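Local coordinates for FHA domain-containing protein DDL (Arabidopsis thaliana, PDB 3VPY), which probably recognises phosphothreonine on Dicer-like 1 through its forkhead-associated domain, a link to the microRNA-processing machinery, at residues 8-13 against 64-69. Numbering follows the deposited sequence.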
ATOM      1  N   PRO A   8       6.351  -8.279 -13.751  1.00 23.80           N
ATOM      2  CA  PRO A   8       7.766  -8.695 -13.744  1.00 24.93           C
ATOM      3  C   PRO A   8       8.603  -7.941 -12.707  1.00 23.78           C
ATOM      4  O   PRO A   8       9.527  -8.507 -12.120  1.00 24.88           O
ATOM      5  CB  PRO A   8       8.249  -8.329 -15.147  1.00 25.82           C
ATOM      6  CG  PRO A   8       7.031  -8.268 -15.994  1.00 26.70           C
ATOM      7  CD  PRO A   8       5.889  -7.880 -15.096  1.00 24.63           C
ATOM      8  N   GLU A   9       8.263  -6.672 -12.480  1.00 22.24           N
ATOM      9  CA  GLU A   9       9.078  -5.789 -11.636  1.00 21.40           C
ATOM     10  C   GLU A   9       8.741  -5.898 -10.146  1.00 20.00           C
ATOM     11  O   GLU A   9       9.262  -5.137  -9.321  1.00 19.47           O
ATOM     12  CB  GLU A   9       8.977  -4.328 -12.134  1.00 20.52           C
ATOM     13  CG  GLU A   9       7.626  -3.643 -11.895  1.00 20.69           C
ATOM     14  CD  GLU A   9       6.603  -3.861 -13.007  1.00 20.65           C
ATOM     15  OE1 GLU A   9       6.833  -4.687 -13.918  1.00 20.44           O
ATOM     16  OE2 GLU A   9       5.557  -3.192 -12.963  1.00 18.99           O
ATOM     17  N   ALA A  10       7.850  -6.827  -9.804  1.00 19.23           N
ATOM     18  CA  ALA A  10       7.480  -7.053  -8.402  1.00 19.15           C
ATOM     19  C   ALA A  10       8.704  -7.430  -7.580  1.00 19.30           C
ATOM     20  O   ALA A  10       9.496  -8.289  -7.996  1.00 21.00           O
ATOM     21  CB  ALA A  10       6.452  -8.144  -8.292  1.00 18.58           C
ATOM     22  N   ARG A  11       8.841  -6.803  -6.417  1.00 19.14           N
ATOM     23  CA  ARG A  11       9.930  -7.093  -5.478  1.00 20.75           C
ATOM     24  C   ARG A  11       9.456  -6.790  -4.067  1.00 20.79           C
ATOM     25  O   ARG A  11       8.654  -5.874  -3.857  1.00 20.08           O
ATOM     26  CB  ARG A  11      11.186  -6.248  -5.742  1.00 21.34           C
ATOM     27  CG  ARG A  11      11.836  -6.383  -7.099  1.00 24.87           C
ATOM     28  CD  ARG A  11      12.644  -7.655  -7.291  1.00 27.94           C
ATOM     29  NE  ARG A  11      13.373  -7.584  -8.561  1.00 29.04           N
ATOM     30  CZ  ARG A  11      12.855  -7.828  -9.764  1.00 29.75           C
ATOM     31  NH1 ARG A  11      11.589  -8.200  -9.904  1.00 29.29           N
ATOM     32  NH2 ARG A  11      13.622  -7.722 -10.842  1.00 32.13           N
ATOM     33  N   LYS A  12       9.951  -7.569  -3.105  1.00 22.11           N
ATOM     34  CA  LYS A  12       9.737  -7.267  -1.705  1.00 22.46           C
ATOM     35  C   LYS A  12      10.454  -5.952  -1.369  1.00 21.88           C
ATOM     36  O   LYS A  12      11.621  -5.765  -1.763  1.00 22.56           O
ATOM     37  CB  LYS A  12      10.292  -8.423  -0.854  1.00 23.46           C
ATOM     38  CG  LYS A  12       9.880  -8.397   0.588  1.00 26.56           C
ATOM     39  CD  LYS A  12      10.110  -9.763   1.260  1.00 28.45           C
ATOM     40  CE  LYS A  12      10.595  -9.587   2.715  1.00 32.64           C
ATOM     41  NZ  LYS A  12      10.368 -10.741   3.693  1.00 31.16           N
ATOM     42  N   PRO A  13       9.784  -5.043  -0.640  1.00 21.17           N
ATOM     43  CA  PRO A  13      10.442  -3.780  -0.266  1.00 21.11           C
ATOM     44  C   PRO A  13      11.454  -3.983   0.861  1.00 22.51           C
ATOM     45  O   PRO A  13      11.377  -4.989   1.594  1.00 23.19           O
ATOM     46  CB  PRO A  13       9.282  -2.924   0.258  1.00 20.19           C
ATOM     47  CG  PRO A  13       8.312  -3.910   0.788  1.00 20.09           C
ATOM     48  CD  PRO A  13       8.415  -5.136  -0.092  1.00 20.71           C
ATOM     49  N   VAL A  64      -5.301  -4.702  -4.487  1.00 12.18           N
ATOM     50  CA  VAL A  64      -3.976  -5.168  -4.079  1.00 13.42           C
ATOM     51  C   VAL A  64      -3.048  -3.963  -3.825  1.00 12.73           C
ATOM     52  O   VAL A  64      -3.186  -2.921  -4.464  1.00 13.27           O
ATOM     53  CB  VAL A  64      -3.372  -6.162  -5.131  1.00 14.87           C
ATOM     54  CG1 VAL A  64      -3.108  -5.492  -6.499  1.00 15.40           C
ATOM     55  CG2 VAL A  64      -2.116  -6.803  -4.612  1.00 20.49           C
ATOM     56  N   ILE A  65      -2.157  -4.092  -2.857  1.00 12.46           N
ATOM     57  CA  ILE A  65      -0.993  -3.200  -2.800  1.00 12.30           C
ATOM     58  C   ILE A  65       0.187  -4.012  -3.312  1.00 13.24           C
ATOM     59  O   ILE A  65       0.531  -5.064  -2.742  1.00 13.12           O
ATOM     60  CB  ILE A  65      -0.740  -2.613  -1.391  1.00 11.98           C
ATOM     61  CG1 ILE A  65      -1.851  -1.603  -1.073  1.00 11.81           C
ATOM     62  CG2 ILE A  65       0.644  -1.926  -1.342  1.00 13.37           C
ATOM     63  CD1 ILE A  65      -1.850  -1.003   0.338  1.00 12.20           C
ATOM     64  N   GLN A  66       0.749  -3.532  -4.428  1.00 12.63           N
ATOM     65  CA  GLN A  66       1.779  -4.228  -5.169  1.00 13.91           C
ATOM     66  C   GLN A  66       3.055  -3.422  -5.070  1.00 13.37           C
ATOM     67  O   GLN A  66       3.046  -2.234  -5.425  1.00 13.20           O
ATOM     68  CB  GLN A  66       1.372  -4.318  -6.643  1.00 14.06           C
ATOM     69  CG  GLN A  66       2.458  -4.932  -7.517  1.00 15.76           C
ATOM     70  CD  GLN A  66       2.624  -6.414  -7.253  1.00 17.88           C
ATOM     71  OE1 GLN A  66       1.673  -7.188  -7.418  1.00 18.92           O
ATOM     72  NE2 GLN A  66       3.820  -6.821  -6.831  1.00 17.59           N
ATOM     73  N   TYR A  67       4.118  -4.040  -4.557  1.00 13.28           N
ATOM     74  CA  TYR A  67       5.453  -3.432  -4.582  1.00 13.33           C
ATOM     75  C   TYR A  67       6.096  -3.652  -5.935  1.00 14.62           C
ATOM     76  O   TYR A  67       6.019  -4.742  -6.472  1.00 16.61           O
ATOM     77  CB  TYR A  67       6.329  -3.959  -3.415  1.00 14.70           C
ATOM     78  CG  TYR A  67       5.841  -3.398  -2.112  1.00 13.25           C
ATOM     79  CD1 TYR A  67       6.181  -2.108  -1.728  1.00 14.08           C
ATOM     80  CD2 TYR A  67       4.977  -4.124  -1.294  1.00 14.05           C
ATOM     81  CE1 TYR A  67       5.680  -1.541  -0.566  1.00 14.62           C
ATOM     82  CE2 TYR A  67       4.476  -3.567  -0.112  1.00 14.04           C
ATOM     83  CZ  TYR A  67       4.844  -2.282   0.246  1.00 13.53           C
ATOM     84  OH  TYR A  67       4.332  -1.722   1.400  1.00 14.75           O
ATOM     85  N   ARG A  68       6.671  -2.581  -6.488  1.00 13.59           N
ATOM     86  CA  ARG A  68       7.294  -2.558  -7.813  1.00 14.52           C
ATOM     87  C   ARG A  68       8.659  -1.875  -7.772  1.00 14.69           C
ATOM     88  O   ARG A  68       8.809  -0.780  -7.191  1.00 14.59           O
ATOM     89  CB  ARG A  68       6.381  -1.815  -8.806  1.00 13.92           C
ATOM     90  CG  ARG A  68       5.027  -2.496  -9.047  1.00 14.02           C
ATOM     91  CD  ARG A  68       4.078  -1.546  -9.775  1.00 14.81           C
ATOM     92  NE  ARG A  68       4.557  -1.282 -11.135  1.00 15.45           N
ATOM     93  CZ  ARG A  68       4.317  -0.171 -11.832  1.00 14.59           C
ATOM     94  NH1 ARG A  68       3.620   0.825 -11.305  1.00 19.46           N
ATOM     95  NH2 ARG A  68       4.821  -0.029 -13.052  1.00 17.17           N
ATOM     96  N   GLU A  69       9.648  -2.522  -8.389  1.00 15.83           N
ATOM     97  CA  GLU A  69      10.978  -1.936  -8.518  1.00 18.08           C
ATOM     98  C   GLU A  69      10.982  -0.982  -9.701  1.00 18.94           C
ATOM     99  O   GLU A  69      10.714  -1.393 -10.851  1.00 20.17           O
ATOM    100  CB  GLU A  69      12.028  -3.041  -8.700  1.00 19.17           C
ATOM    101  CG  GLU A  69      13.462  -2.578  -8.547  1.00 20.38           C
ATOM    102  CD  GLU A  69      14.446  -3.732  -8.720  1.00 22.95           C
ATOM    103  OE1 GLU A  69      14.568  -4.259  -9.845  1.00 27.22           O
ATOM    104  OE2 GLU A  69      15.090  -4.109  -7.723  1.00 28.77           O
TER
HETATM  105  O   HOH W   1      16.551  -6.017 -10.332  1.00 43.12           O
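The carboxylate of Glu9 grips the guanidinium of Arg68 in a salt bridge: NE of Arg68 lies 2.8 Å from OE2 of Glu9, on its anti lone pair. NH2 of Arg68 adds a weak bond to the same oxygen. The two chains run alongside each other in the same direction; CG of Glu9, set between its backbone N and carbonyl carbon (chi1 71°), packs on CB of Arg68, and the chain then bends at chi2 (-88°). A second, long pairing, NH2 of Arg11 to OE1 of Glu69 at 3.7 Å, is charge attraction alone, since no N-H of the guanidinium aims at that oxygen; a water bridges the same two atoms, weakly on the arginine side. NH1 of Arg11 instead holds its own loop together, donating to the carbonyls of Pro8 and Ala10. Between backbones, the nearly straight bond from Glu69 N to Glu9 O (2.8 Å) ties loop to strand. The side-chain NE2 of Gln66 donates to Tyr67 O and to Glu6 OE1, and lies 3.3 Å from CB of Ala10. The apolar contact is CH-pi: CG of Pro13 sits over the centre of the Tyr67 ring, 3.6 Å from its centroid. An alanine in place of Tyr67 would probably leave the Pro13 ring without its flat platform and open a gap beside Val83 and Pro85. Residues 9-13 run at about 100° to residues 66-69 of strand 63-73, and the loop leads on to strand 18-23 of the other sheet of the FHA beta sandwich; strand 79-89 flanks the contact, with Lys81 pairing with Glu69 and Tyr86 making a cation-pi contact with Arg68, and Trp17 meets the Tyr67 ring.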